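Local coordinates for intracellular protein transport protein USO1 (Saccharomyces cerevisiae S288c, PDB 6LSU), which is a membrane-tethering protein required for protein transport from the endoplasmic reticulum to the Golgi complex, at residues G115-P120 with L213-V218; P205-A210 with S250-D255; V217-P222 with I260-K265; P281-L286 with N308-I313. One frame throughout, in Å; residues are numbered along the deposited sequence.

Interaction 1: residues G115-P120 with L213-V218; sequences GKYPSP and LLMAVV
Y117 and M215 meet from opposite directions, the tyrosine from a loop and the methionine from helix 204-218. The contact is mainly sulfur and methyl against the outer end of a phenol. The thioether sulfur M215 SD lies 3.6 Å from the hydroxyl oxygen Y117 OH. The terminal methyl M215 CE sits at the ring edge, near the ring plane, 4.2 Å from Y117 CE1. The methionine therefore does not lie over a ring face. Its CG is anti to the carbonyl carbon (chi1 -82°), and a bend at chi3 (57°) turns the methyl back beside the ring.

The backbone supplies the second kind of contact. M215 CE is 4.1 Å from G115 N, and the CA atoms of G115 and M215 are 7.8 Å apart. The same methyl thus lies near both the tyrosine ring and the backbone of the loop.

The loop joins helix 103-112 to helix 132-143, while M215 belongs to the third armadillo (ARM) repeat. Y117 also packs on L251, N254 and S258 of helix 251-264. The loop thereby touches both helix 204-218 and helix 251-264 in this all-helical part of the globular head.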
loop_
_atom_site.group_PDB
_atom_site.type_symbol
_atom_site.label_atom_id
_atom_site.label_comp_id
_atom_site.label_asym_id
_atom_site.label_seq_id
_atom_site.Cartn_x
_atom_site.Cartn_y
_atom_site.Cartn_z
ATOM N N GLY A 115 8.030 12.669 -2.502
ATOM C CA GLY A 115 6.881 12.030 -3.173
ATOM C C GLY A 115 7.212 10.626 -3.629
ATOM O O GLY A 115 8.350 10.185 -3.370
ATOM N N LYS A 116 6.238 9.959 -4.263
ATOM C CA LYS A 116 6.346 8.592 -4.848
ATOM C C LYS A 116 6.128 8.766 -6.344
ATOM O O LYS A 116 5.046 9.244 -6.747
ATOM C CB LYS A 116 5.338 7.600 -4.242
ATOM C CG LYS A 116 5.408 7.414 -2.724
ATOM C CD LYS A 116 4.855 8.590 -1.927
ATOM C CE LYS A 116 5.354 8.681 -0.496
ATOM N NZ LYS A 116 4.967 9.973 0.128
ATOM N N TYR A 117 7.160 8.480 -7.130
ATOM C CA TYR A 117 7.178 8.821 -8.571
ATOM C C TYR A 117 7.286 7.521 -9.367
ATOM O O TYR A 117 7.531 6.468 -8.765
ATOM C CB TYR A 117 8.209 9.937 -8.779
ATOM C CG TYR A 117 7.583 11.296 -8.591
ATOM C CD1 TYR A 117 7.373 11.811 -7.319
ATOM C CD2 TYR A 117 7.106 12.016 -9.688
ATOM C CE1 TYR A 117 6.739 13.030 -7.140
ATOM C CE2 TYR A 117 6.479 13.243 -9.523
ATOM C CZ TYR A 117 6.301 13.745 -8.238
ATOM O OH TYR A 117 5.715 14.939 -7.956
ATOM N N PRO A 118 7.011 7.532 -10.704
ATOM C CA PRO A 118 7.094 6.323 -11.523
ATOM C C PRO A 118 8.526 5.781 -11.505
ATOM O O PRO A 118 9.316 6.259 -12.345
ATOM C CB PRO A 118 6.766 6.753 -12.965
ATOM C CG PRO A 118 6.188 8.142 -12.840
ATOM C CD PRO A 118 6.715 8.718 -11.531
ATOM N N SER A 119 8.799 4.851 -10.565
ATOM C CA SER A 119 10.143 4.294 -10.234
ATOM C C SER A 119 10.814 3.844 -11.529
ATOM O O SER A 119 11.940 4.257 -11.818
ATOM C CB SER A 119 10.092 3.157 -9.205
ATOM O OG SER A 119 9.092 3.372 -8.215
ATOM N N PRO A 120 10.119 3.042 -12.376
ATOM C CA PRO A 120 10.678 2.641 -13.668
ATOM C C PRO A 120 11.152 3.881 -14.449
ATOM O O PRO A 120 12.300 3.915 -14.854
ATOM C CB PRO A 120 9.517 1.904 -14.371
ATOM C CG PRO A 120 8.595 1.462 -13.242
ATOM C CD PRO A 120 8.749 2.524 -12.173
ATOM N N LEU A 213 8.241 23.029 -4.906
ATOM C CA LEU A 213 8.828 23.722 -3.725
ATOM C C LEU A 213 7.797 23.537 -2.608
ATOM O O LEU A 213 8.155 23.220 -1.429
ATOM C CB LEU A 213 9.134 25.188 -4.059
ATOM C CG LEU A 213 9.562 26.070 -2.883
ATOM C CD1 LEU A 213 10.838 25.559 -2.256
ATOM C CD2 LEU A 213 9.749 27.544 -3.276
ATOM N N LEU A 214 6.522 23.645 -2.968
ATOM C CA LEU A 214 5.480 23.427 -1.944
ATOM C C LEU A 214 5.600 21.997 -1.398
ATOM O O LEU A 214 5.484 21.820 -0.181
ATOM C CB LEU A 214 4.136 23.725 -2.593
ATOM C CG LEU A 214 3.811 25.211 -2.650
ATOM C CD1 LEU A 214 2.700 25.484 -3.645
ATOM C CD2 LEU A 214 3.418 25.714 -1.262
ATOM N N MET A 215 5.838 20.998 -2.263
ATOM C CA MET A 215 6.022 19.609 -1.788
ATOM C C MET A 215 7.138 19.575 -0.739
ATOM O O MET A 215 6.929 18.919 0.299
ATOM C CB MET A 215 6.410 18.662 -2.923
ATOM C CG MET A 215 5.248 18.168 -3.760
ATOM S SD MET A 215 5.868 17.324 -5.238
ATOM C CE MET A 215 6.858 16.114 -4.364
ATOM N N ALA A 216 8.281 20.181 -1.024
ATOM C CA ALA A 216 9.499 20.218 -0.183
ATOM C C ALA A 216 9.204 20.862 1.147
ATOM O O ALA A 216 9.674 20.380 2.144
ATOM C CB ALA A 216 10.583 21.010 -0.853
ATOM N N VAL A 217 8.449 21.933 1.147
ATOM C CA VAL A 217 8.301 22.783 2.347
ATOM C C VAL A 217 7.275 22.133 3.309
ATOM O O VAL A 217 7.571 22.092 4.552
ATOM C CB VAL A 217 7.961 24.226 1.933
ATOM C CG1 VAL A 217 7.334 24.991 3.059
ATOM C CG2 VAL A 217 9.208 24.938 1.451
ATOM N N VAL A 218 6.137 21.640 2.797
ATOM C CA VAL A 218 5.067 21.022 3.646
ATOM C C VAL A 218 5.492 19.628 4.136
ATOM O O VAL A 218 4.939 19.196 5.117
ATOM C CB VAL A 218 3.697 20.890 2.947
ATOM C CG1 VAL A 218 3.277 22.133 2.195
ATOM C CG2 VAL A 218 3.651 19.698 2.016
#

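Interaction 2: residues P205-A210 with S250-D255; sequences PIRDEA and SLVVND
V252 packs beside D208, whose carboxylate sits at the edge of the R207 guanidinium, with D208 CG in its plane. R207 NE and NH2 both reach one oxygen, D208 OD1, each at 3.0 Å. The NH2 bond uses the syn lone pair of OD1; NE approaches nearly along the C-O axis. This salt bridge joins neighbours on one helix. R207 NH2 also forms a salt bridge with E244.

The contact across the helices is apolar against polar. V252 crosses D208 at about a right angle. Its CG2 is 3.6 Å from D208 OD2, and its CG1 is 3.8 Å from D208 OD1. V252 CG1 also lies 4.3 Å from R207 NH2, oblique to the guanidinium. An alanine in place of this aspartate is likely to leave R207 without this charged mate and open a gap beside both methyls of V252.

One water links the two helices, donating to the backbone oxygen D208 O at 3.1 Å and to the side-chain oxygen D255 OD1 at 2.6 Å. D255 OD1 also pairs with R111.

The contact joins helix 204-218 of ARM 3 to helix 251-264 of ARM 4. I211 extends the packing on V252, and helix 301-317 touches L251, V253 and N254.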
loop_
_atom_site.group_PDB
_atom_site.type_symbol
_atom_site.label_atom_id
_atom_site.label_comp_id
_atom_site.label_asym_id
_atom_site.label_seq_id
_atom_site.Cartn_x
_atom_site.Cartn_y
_atom_site.Cartn_z
ATOM N N PRO A 205 5.703 27.489 -16.167
ATOM C CA PRO A 205 6.832 26.863 -15.471
ATOM C C PRO A 205 6.986 27.393 -14.043
ATOM O O PRO A 205 7.493 26.664 -13.277
ATOM C CB PRO A 205 8.058 27.192 -16.346
ATOM C CG PRO A 205 7.419 27.519 -17.706
ATOM C CD PRO A 205 6.126 28.251 -17.346
ATOM N N ILE A 206 6.532 28.606 -13.704
ATOM C CA ILE A 206 6.564 29.067 -12.291
ATOM C C ILE A 206 5.515 28.266 -11.518
ATOM O O ILE A 206 5.763 27.876 -10.375
ATOM C CB ILE A 206 6.345 30.590 -12.192
ATOM C CG1 ILE A 206 7.564 31.344 -12.724
ATOM C CG2 ILE A 206 6.010 30.989 -10.753
ATOM C CD1 ILE A 206 7.291 32.788 -13.029
ATOM N N ARG A 207 4.333 28.089 -12.105
ATOM C CA ARG A 207 3.248 27.298 -11.485
ATOM C C ARG A 207 3.793 25.891 -11.187
ATOM O O ARG A 207 3.780 25.507 -10.025
ATOM C CB ARG A 207 2.037 27.286 -12.415
ATOM C CG ARG A 207 0.870 26.469 -11.892
ATOM C CD ARG A 207 -0.041 26.062 -13.026
ATOM N NE ARG A 207 0.549 25.071 -13.905
ATOM C CZ ARG A 207 -0.100 24.497 -14.922
ATOM N NH1 ARG A 207 -1.365 24.822 -15.150
ATOM N NH2 ARG A 207 0.473 23.583 -15.693
ATOM N N ASP A 208 4.371 25.233 -12.188
ATOM C CA ASP A 208 4.892 23.839 -12.131
ATOM C C ASP A 208 5.999 23.759 -11.076
ATOM O O ASP A 208 5.882 22.914 -10.114
ATOM C CB ASP A 208 5.359 23.399 -13.517
ATOM C CG ASP A 208 4.252 23.279 -14.568
ATOM O OD1 ASP A 208 3.068 23.495 -14.265
ATOM O OD2 ASP A 208 4.611 22.935 -15.707
ATOM N N GLU A 209 7.001 24.656 -11.179
ATOM C CA GLU A 209 8.116 24.659 -10.189
ATOM C C GLU A 209 7.602 24.877 -8.763
ATOM O O GLU A 209 8.151 24.252 -7.832
ATOM C CB GLU A 209 9.165 25.711 -10.480
ATOM C CG GLU A 209 10.539 25.226 -10.091
ATOM C CD GLU A 209 10.937 23.973 -10.857
ATOM O OE1 GLU A 209 11.767 23.184 -10.342
ATOM O OE2 GLU A 209 10.423 23.817 -11.983
ATOM N N ALA A 210 6.562 25.680 -8.583
ATOM C CA ALA A 210 6.047 26.061 -7.257
ATOM C C ALA A 210 5.379 24.858 -6.576
ATOM O O ALA A 210 5.313 24.872 -5.350
ATOM C CB ALA A 210 5.087 27.235 -7.389
ATOM N N SER A 250 0.842 14.265 -17.074
ATOM C CA SER A 250 1.996 13.415 -16.748
ATOM C C SER A 250 2.526 13.869 -15.381
ATOM O O SER A 250 1.710 13.722 -14.375
ATOM C CB SER A 250 2.963 13.351 -17.903
ATOM O OG SER A 250 3.706 14.550 -18.014
ATOM N N LEU A 251 3.725 14.449 -15.310
ATOM C CA LEU A 251 4.394 14.664 -14.014
ATOM C C LEU A 251 3.670 15.738 -13.183
ATOM O O LEU A 251 3.550 15.522 -11.937
ATOM C CB LEU A 251 5.849 15.029 -14.260
ATOM C CG LEU A 251 6.800 13.860 -14.289
ATOM C CD1 LEU A 251 8.231 14.420 -14.325
ATOM C CD2 LEU A 251 6.611 12.966 -13.090
ATOM N N VAL A 252 3.181 16.810 -13.815
ATOM C CA VAL A 252 2.565 17.940 -13.062
ATOM C C VAL A 252 1.402 17.401 -12.216
ATOM O O VAL A 252 1.324 17.773 -11.031
ATOM C CB VAL A 252 2.139 19.100 -13.977
ATOM C CG1 VAL A 252 1.459 20.198 -13.183
ATOM C CG2 VAL A 252 3.344 19.677 -14.688
ATOM N N VAL A 253 0.571 16.514 -12.777
ATOM C CA VAL A 253 -0.522 15.841 -12.015
ATOM C C VAL A 253 0.050 14.974 -10.899
ATOM O O VAL A 253 -0.510 15.003 -9.820
ATOM C CB VAL A 253 -1.436 15.040 -12.945
ATOM C CG1 VAL A 253 -2.414 14.201 -12.172
ATOM C CG2 VAL A 253 -2.151 15.991 -13.871
ATOM N N ASN A 254 1.132 14.251 -11.164
ATOM C CA ASN A 254 1.841 13.433 -10.141
ATOM C C ASN A 254 2.290 14.368 -9.003
ATOM O O ASN A 254 2.027 14.065 -7.811
ATOM C CB ASN A 254 3.045 12.732 -10.757
ATOM C CG ASN A 254 3.447 11.482 -10.017
ATOM O OD1 ASN A 254 4.096 10.633 -10.578
ATOM N ND2 ASN A 254 3.056 11.338 -8.788
ATOM N N ASP A 255 2.900 15.500 -9.363
ATOM C CA ASP A 255 3.313 16.547 -8.376
ATOM C C ASP A 255 2.064 17.037 -7.623
ATOM O O ASP A 255 2.033 16.913 -6.407
ATOM C CB ASP A 255 4.095 17.674 -9.036
ATOM C CG ASP A 255 5.266 17.213 -9.919
ATOM O OD1 ASP A 255 5.550 17.912 -10.894
ATOM O OD2 ASP A 255 5.903 16.161 -9.640
HETATM O O HOH W 1 5.598 20.325 -11.719
#

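Interaction 3: residues V217-P222 with I260-K265; sequences VVNDSP and INNILK
V218 packs on N262 and I263 between helices of consecutive armadillo (ARM) repeats. Helix 204-218 belongs to ARM 3 and helix 251-264 to ARM 4. A type II beta turn from V218 to S221 leads out of the first helix, with a backbone bond from S221 N to V218 O. S221 then caps the next helix, its OG accepting from V224 N.

The apolar part rests on one methyl. V218 CG2 lies 3.7 Å from N262 CB and 4.2 Å from I263 CG1. With CG1 anti to the carbonyl carbon (chi1 -45°), CG2 falls between the backbone N and the carbonyl carbon, facing helix 251-264. V218 crosses N262 at about a right angle. V218 also packs on V224 and V228 of helix 222-229, and V228 touches I263 as well.

The polar part is a meeting of two amides. N219 extends with CG anti to its backbone N (chi1 -170°), which carries the amide to N262. Their planes are 71° apart, so they are far from stacked. N262 ND2 has its hydrogen-bond partner outside, at the backbone oxygen of N114. This bond ties helix 251-264 to the loop after helix 103-112. Between the two asparagines, the nearest atoms are the oxygens N219 OD1 and N262 OD1, 3.7 Å apart.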
loop_
_atom_site.group_PDB
_atom_site.type_symbol
_atom_site.label_atom_id
_atom_site.label_comp_id
_atom_site.label_asym_id
_atom_site.label_seq_id
_atom_site.Cartn_x
_atom_site.Cartn_y
_atom_site.Cartn_z
ATOM N N VAL A 217 8.449 21.933 1.147
ATOM C CA VAL A 217 8.301 22.783 2.347
ATOM C C VAL A 217 7.275 22.133 3.309
ATOM O O VAL A 217 7.571 22.092 4.552
ATOM C CB VAL A 217 7.961 24.226 1.933
ATOM C CG1 VAL A 217 7.334 24.991 3.059
ATOM C CG2 VAL A 217 9.208 24.938 1.451
ATOM N N VAL A 218 6.137 21.640 2.797
ATOM C CA VAL A 218 5.067 21.022 3.646
ATOM C C VAL A 218 5.492 19.628 4.136
ATOM O O VAL A 218 4.939 19.196 5.117
ATOM C CB VAL A 218 3.697 20.890 2.947
ATOM C CG1 VAL A 218 3.277 22.133 2.195
ATOM C CG2 VAL A 218 3.651 19.698 2.016
ATOM N N ASN A 219 6.421 18.938 3.459
ATOM C CA ASN A 219 6.895 17.576 3.831
ATOM C C ASN A 219 7.407 17.560 5.278
ATOM O O ASN A 219 8.278 18.396 5.593
ATOM C CB ASN A 219 8.005 17.101 2.884
ATOM C CG ASN A 219 8.334 15.639 3.075
ATOM O OD1 ASN A 219 7.518 14.786 2.714
ATOM N ND2 ASN A 219 9.471 15.367 3.703
ATOM N N ASP A 220 6.906 16.630 6.104
ATOM C CA ASP A 220 7.286 16.421 7.531
ATOM C C ASP A 220 7.158 17.728 8.346
ATOM O O ASP A 220 7.979 17.935 9.256
ATOM C CB ASP A 220 8.700 15.819 7.629
ATOM C CG ASP A 220 8.811 14.373 7.156
ATOM O OD1 ASP A 220 7.862 13.594 7.408
ATOM O OD2 ASP A 220 9.848 14.030 6.534
ATOM N N SER A 221 6.183 18.591 8.050
ATOM C CA SER A 221 6.033 19.890 8.760
ATOM C C SER A 221 4.559 20.200 8.992
ATOM O O SER A 221 3.902 20.865 8.181
ATOM C CB SER A 221 6.745 20.995 8.026
ATOM O OG SER A 221 6.503 22.253 8.634
ATOM N N PRO A 222 3.994 19.700 10.115
ATOM C CA PRO A 222 2.606 19.986 10.488
ATOM C C PRO A 222 2.305 21.489 10.465
ATOM O O PRO A 222 1.221 21.895 10.007
ATOM C CB PRO A 222 2.528 19.500 11.932
ATOM C CG PRO A 222 3.533 18.373 11.971
ATOM C CD PRO A 222 4.675 18.833 11.089
ATOM N N ILE A 260 -0.920 17.131 -2.659
ATOM C CA ILE A 260 -2.162 16.841 -1.883
ATOM C C ILE A 260 -1.853 15.764 -0.848
ATOM O O ILE A 260 -2.382 15.863 0.273
ATOM C CB ILE A 260 -3.332 16.432 -2.786
ATOM C CG1 ILE A 260 -3.702 17.503 -3.789
ATOM C CG2 ILE A 260 -4.546 16.071 -1.927
ATOM C CD1 ILE A 260 -4.980 17.147 -4.588
ATOM N N ASN A 261 -1.049 14.774 -1.205
ATOM C CA ASN A 261 -0.731 13.654 -0.300
ATOM C C ASN A 261 0.038 14.200 0.900
ATOM O O ASN A 261 -0.351 13.867 2.015
ATOM C CB ASN A 261 0.002 12.532 -1.054
ATOM C CG ASN A 261 0.259 11.324 -0.185
ATOM O OD1 ASN A 261 1.054 11.408 0.761
ATOM N ND2 ASN A 261 -0.424 10.235 -0.489
ATOM N N ASN A 262 1.090 14.979 0.685
ATOM C CA ASN A 262 1.974 15.483 1.765
ATOM C C ASN A 262 1.203 16.463 2.668
ATOM O O ASN A 262 1.549 16.545 3.873
ATOM C CB ASN A 262 3.226 16.160 1.208
ATOM C CG ASN A 262 4.243 15.204 0.620
ATOM O OD1 ASN A 262 4.349 14.049 1.021
ATOM N ND2 ASN A 262 5.027 15.689 -0.312
ATOM N N ILE A 263 0.194 17.190 2.149
ATOM C CA ILE A 263 -0.600 18.124 2.999
ATOM C C ILE A 263 -1.553 17.340 3.926
ATOM O O ILE A 263 -1.942 17.953 4.974
ATOM C CB ILE A 263 -1.365 19.124 2.111
ATOM C CG1 ILE A 263 -0.437 20.037 1.321
ATOM C CG2 ILE A 263 -2.379 19.921 2.909
ATOM C CD1 ILE A 263 -1.084 20.611 0.088
ATOM N N LEU A 264 -1.960 16.092 3.570
ATOM C CA LEU A 264 -2.966 15.269 4.333
ATOM C C LEU A 264 -2.313 14.214 5.231
ATOM O O LEU A 264 -2.856 13.918 6.289
ATOM C CB LEU A 264 -3.938 14.569 3.375
ATOM C CG LEU A 264 -4.738 15.494 2.460
ATOM C CD1 LEU A 264 -5.738 14.723 1.656
ATOM C CD2 LEU A 264 -5.440 16.561 3.268
ATOM N N LYS A 265 -1.179 13.653 4.827
ATOM C CA LYS A 265 -0.516 12.552 5.573
ATOM C C LYS A 265 -0.400 13.002 7.021
ATOM O O LYS A 265 0.227 14.031 7.272
ATOM C CB LYS A 265 0.850 12.198 4.968
ATOM C CG LYS A 265 1.252 10.728 5.126
ATOM C CD LYS A 265 1.109 9.925 3.840
ATOM C CE LYS A 265 1.259 8.416 3.962
ATOM N NZ LYS A 265 1.059 7.757 2.642
#

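Interaction 4: residues P281-L286 with N308-I313; sequences PKLAHL and NTALDI
Helices 281-286 and 308-313 run roughly antiparallel, with 148° between their directions and axes 10.7 Å apart at closest approach, and L283 and A310 have the nearest CA atoms at 7.3 Å. All four residues that touch are aliphatic and buried.

L283 does most from its side. It divides its two methyls between two partners. CD2 meets I313 CG2 at 3.9 Å, the shortest contact here. CD1 turns to A310, 4.4 Å from its CB and 4.3 Å from its carbonyl oxygen O. The leucine reaches out with CG anti to the backbone N (chi1 -171°), which brings the fork to the other helix. L283 and I313 slant across each other.

L286 follows one turn later. Its CD2 is 4.4 Å from A310 CB, so the small methyl of A310 receives a branch from each leucine. I313 offers its CG2 branch, which stands anti to the backbone N.

Both helices belong to ARM 5, so this is packing inside one repeat. Helix 251-264 of ARM 4 adjoins the contact, with L257 against L286, and I260 and L264 against I313. I241 of helix 233-244 also covers L286. Beyond helix 301-317, L311 packs on V357 and A358 of helix 354-366.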
loop_
_atom_site.group_PDB
_atom_site.type_symbol
_atom_site.label_atom_id
_atom_site.label_comp_id
_atom_site.label_asym_id
_atom_site.label_seq_id
_atom_site.Cartn_x
_atom_site.Cartn_y
_atom_site.Cartn_z
ATOM N N PRO A 281 -16.078 15.180 -4.641
ATOM C CA PRO A 281 -16.630 15.080 -5.995
ATOM C C PRO A 281 -15.534 15.218 -7.060
ATOM O O PRO A 281 -15.615 14.594 -8.085
ATOM C CB PRO A 281 -17.585 16.263 -6.102
ATOM C CG PRO A 281 -17.854 16.664 -4.683
ATOM C CD PRO A 281 -16.621 16.312 -3.884
ATOM N N LYS A 282 -14.532 16.044 -6.768
ATOM C CA LYS A 282 -13.372 16.309 -7.661
ATOM C C LYS A 282 -12.488 15.056 -7.757
ATOM O O LYS A 282 -12.129 14.685 -8.870
ATOM C CB LYS A 282 -12.589 17.520 -7.144
ATOM C CG LYS A 282 -13.242 18.850 -7.480
ATOM C CD LYS A 282 -13.110 19.885 -6.395
ATOM C CE LYS A 282 -13.398 21.271 -6.911
ATOM N NZ LYS A 282 -12.738 22.266 -6.035
ATOM N N LEU A 283 -12.155 14.452 -6.615
ATOM C CA LEU A 283 -11.305 13.234 -6.509
ATOM C C LEU A 283 -12.031 12.054 -7.181
ATOM O O LEU A 283 -11.409 11.347 -7.994
ATOM C CB LEU A 283 -11.056 12.975 -5.024
ATOM C CG LEU A 283 -10.037 11.890 -4.721
ATOM C CD1 LEU A 283 -8.733 12.206 -5.405
ATOM C CD2 LEU A 283 -9.822 11.778 -3.224
ATOM N N ALA A 284 -13.317 11.895 -6.899
ATOM C CA ALA A 284 -14.229 10.933 -7.545
ATOM C C ALA A 284 -14.175 11.125 -9.044
ATOM O O ALA A 284 -14.162 10.134 -9.776
ATOM C CB ALA A 284 -15.643 11.149 -7.097
ATOM N N HIS A 285 -14.240 12.365 -9.497
ATOM C CA HIS A 285 -14.347 12.646 -10.954
ATOM C C HIS A 285 -13.053 12.157 -11.653
ATOM O O HIS A 285 -13.126 11.604 -12.811
ATOM C CB HIS A 285 -14.626 14.132 -11.185
ATOM C CG HIS A 285 -14.467 14.470 -12.621
ATOM N ND1 HIS A 285 -15.445 14.120 -13.543
ATOM C CD2 HIS A 285 -13.449 15.051 -13.310
ATOM C CE1 HIS A 285 -15.041 14.486 -14.746
ATOM N NE2 HIS A 285 -13.826 15.071 -14.635
ATOM N N LEU A 286 -11.911 12.426 -10.987
ATOM C CA LEU A 286 -10.539 12.047 -11.431
ATOM C C LEU A 286 -10.345 10.518 -11.379
ATOM O O LEU A 286 -9.858 9.988 -12.346
ATOM C CB LEU A 286 -9.543 12.739 -10.494
ATOM C CG LEU A 286 -8.077 12.398 -10.728
ATOM C CD1 LEU A 286 -7.657 12.965 -12.078
ATOM C CD2 LEU A 286 -7.203 12.924 -9.612
ATOM N N ASN A 308 -2.852 5.631 -8.555
ATOM C CA ASN A 308 -2.569 4.914 -7.310
ATOM C C ASN A 308 -2.374 5.993 -6.238
ATOM O O ASN A 308 -2.768 5.801 -5.053
ATOM C CB ASN A 308 -1.396 3.953 -7.506
ATOM C CG ASN A 308 -1.782 2.556 -7.959
ATOM O OD1 ASN A 308 -2.958 2.169 -8.023
ATOM N ND2 ASN A 308 -0.779 1.770 -8.304
ATOM N N THR A 309 -1.681 7.074 -6.604
ATOM C CA THR A 309 -1.513 8.225 -5.693
ATOM C C THR A 309 -2.904 8.765 -5.300
ATOM O O THR A 309 -3.149 8.984 -4.058
ATOM C CB THR A 309 -0.615 9.291 -6.303
ATOM O OG1 THR A 309 0.602 8.697 -6.774
ATOM C CG2 THR A 309 -0.272 10.361 -5.265
ATOM N N ALA A 310 -3.797 8.959 -6.273
ATOM C CA ALA A 310 -5.202 9.338 -5.998
ATOM C C ALA A 310 -5.884 8.379 -4.992
ATOM O O ALA A 310 -6.481 8.847 -4.020
ATOM C CB ALA A 310 -5.959 9.445 -7.305
ATOM N N LEU A 311 -5.781 7.074 -5.211
ATOM C CA LEU A 311 -6.340 6.026 -4.333
ATOM C C LEU A 311 -5.733 6.155 -2.949
ATOM O O LEU A 311 -6.494 5.936 -1.975
ATOM C CB LEU A 311 -6.138 4.641 -4.934
ATOM C CG LEU A 311 -7.060 4.323 -6.117
ATOM C CD1 LEU A 311 -6.664 3.003 -6.805
ATOM C CD2 LEU A 311 -8.515 4.246 -5.686
ATOM N N ASP A 312 -4.447 6.499 -2.869
ATOM C CA ASP A 312 -3.701 6.593 -1.574
ATOM C C ASP A 312 -4.301 7.769 -0.792
ATOM O O ASP A 312 -4.500 7.643 0.412
ATOM C CB ASP A 312 -2.170 6.669 -1.760
ATOM C CG ASP A 312 -1.530 5.347 -2.181
ATOM O OD1 ASP A 312 -2.225 4.268 -2.083
ATOM O OD2 ASP A 312 -0.358 5.379 -2.611
ATOM N N ILE A 313 -4.670 8.854 -1.466
ATOM C CA ILE A 313 -5.244 10.034 -0.791
ATOM C C ILE A 313 -6.546 9.582 -0.150
ATOM O O ILE A 313 -6.714 9.863 1.063
ATOM C CB ILE A 313 -5.434 11.184 -1.766
ATOM C CG1 ILE A 313 -4.104 11.863 -2.108
ATOM C CG2 ILE A 313 -6.464 12.130 -1.227
ATOM C CD1 ILE A 313 -4.137 12.610 -3.456
#

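Interactions 1, 3 and 4 are buried, while interaction 2 is only partly buried. Interactions 2 and 3 join the same two helices, 204-218 and 251-264, at places whose centres are about 16 Å apart. Charge and water mark interaction 2; a valine methyl and two amides mark interaction 3. Interaction 1 also uses helix 204-218, but brings a loop to it, with a methionine at the hydroxyl and ring edge of a tyrosine. Its Y117 packs on N254 of interaction 2. Interaction 4 is purely aliphatic and lies within one repeat. It joins interaction 3 through I313, which packs on I260 and L264. Together they run along successive repeats of the head.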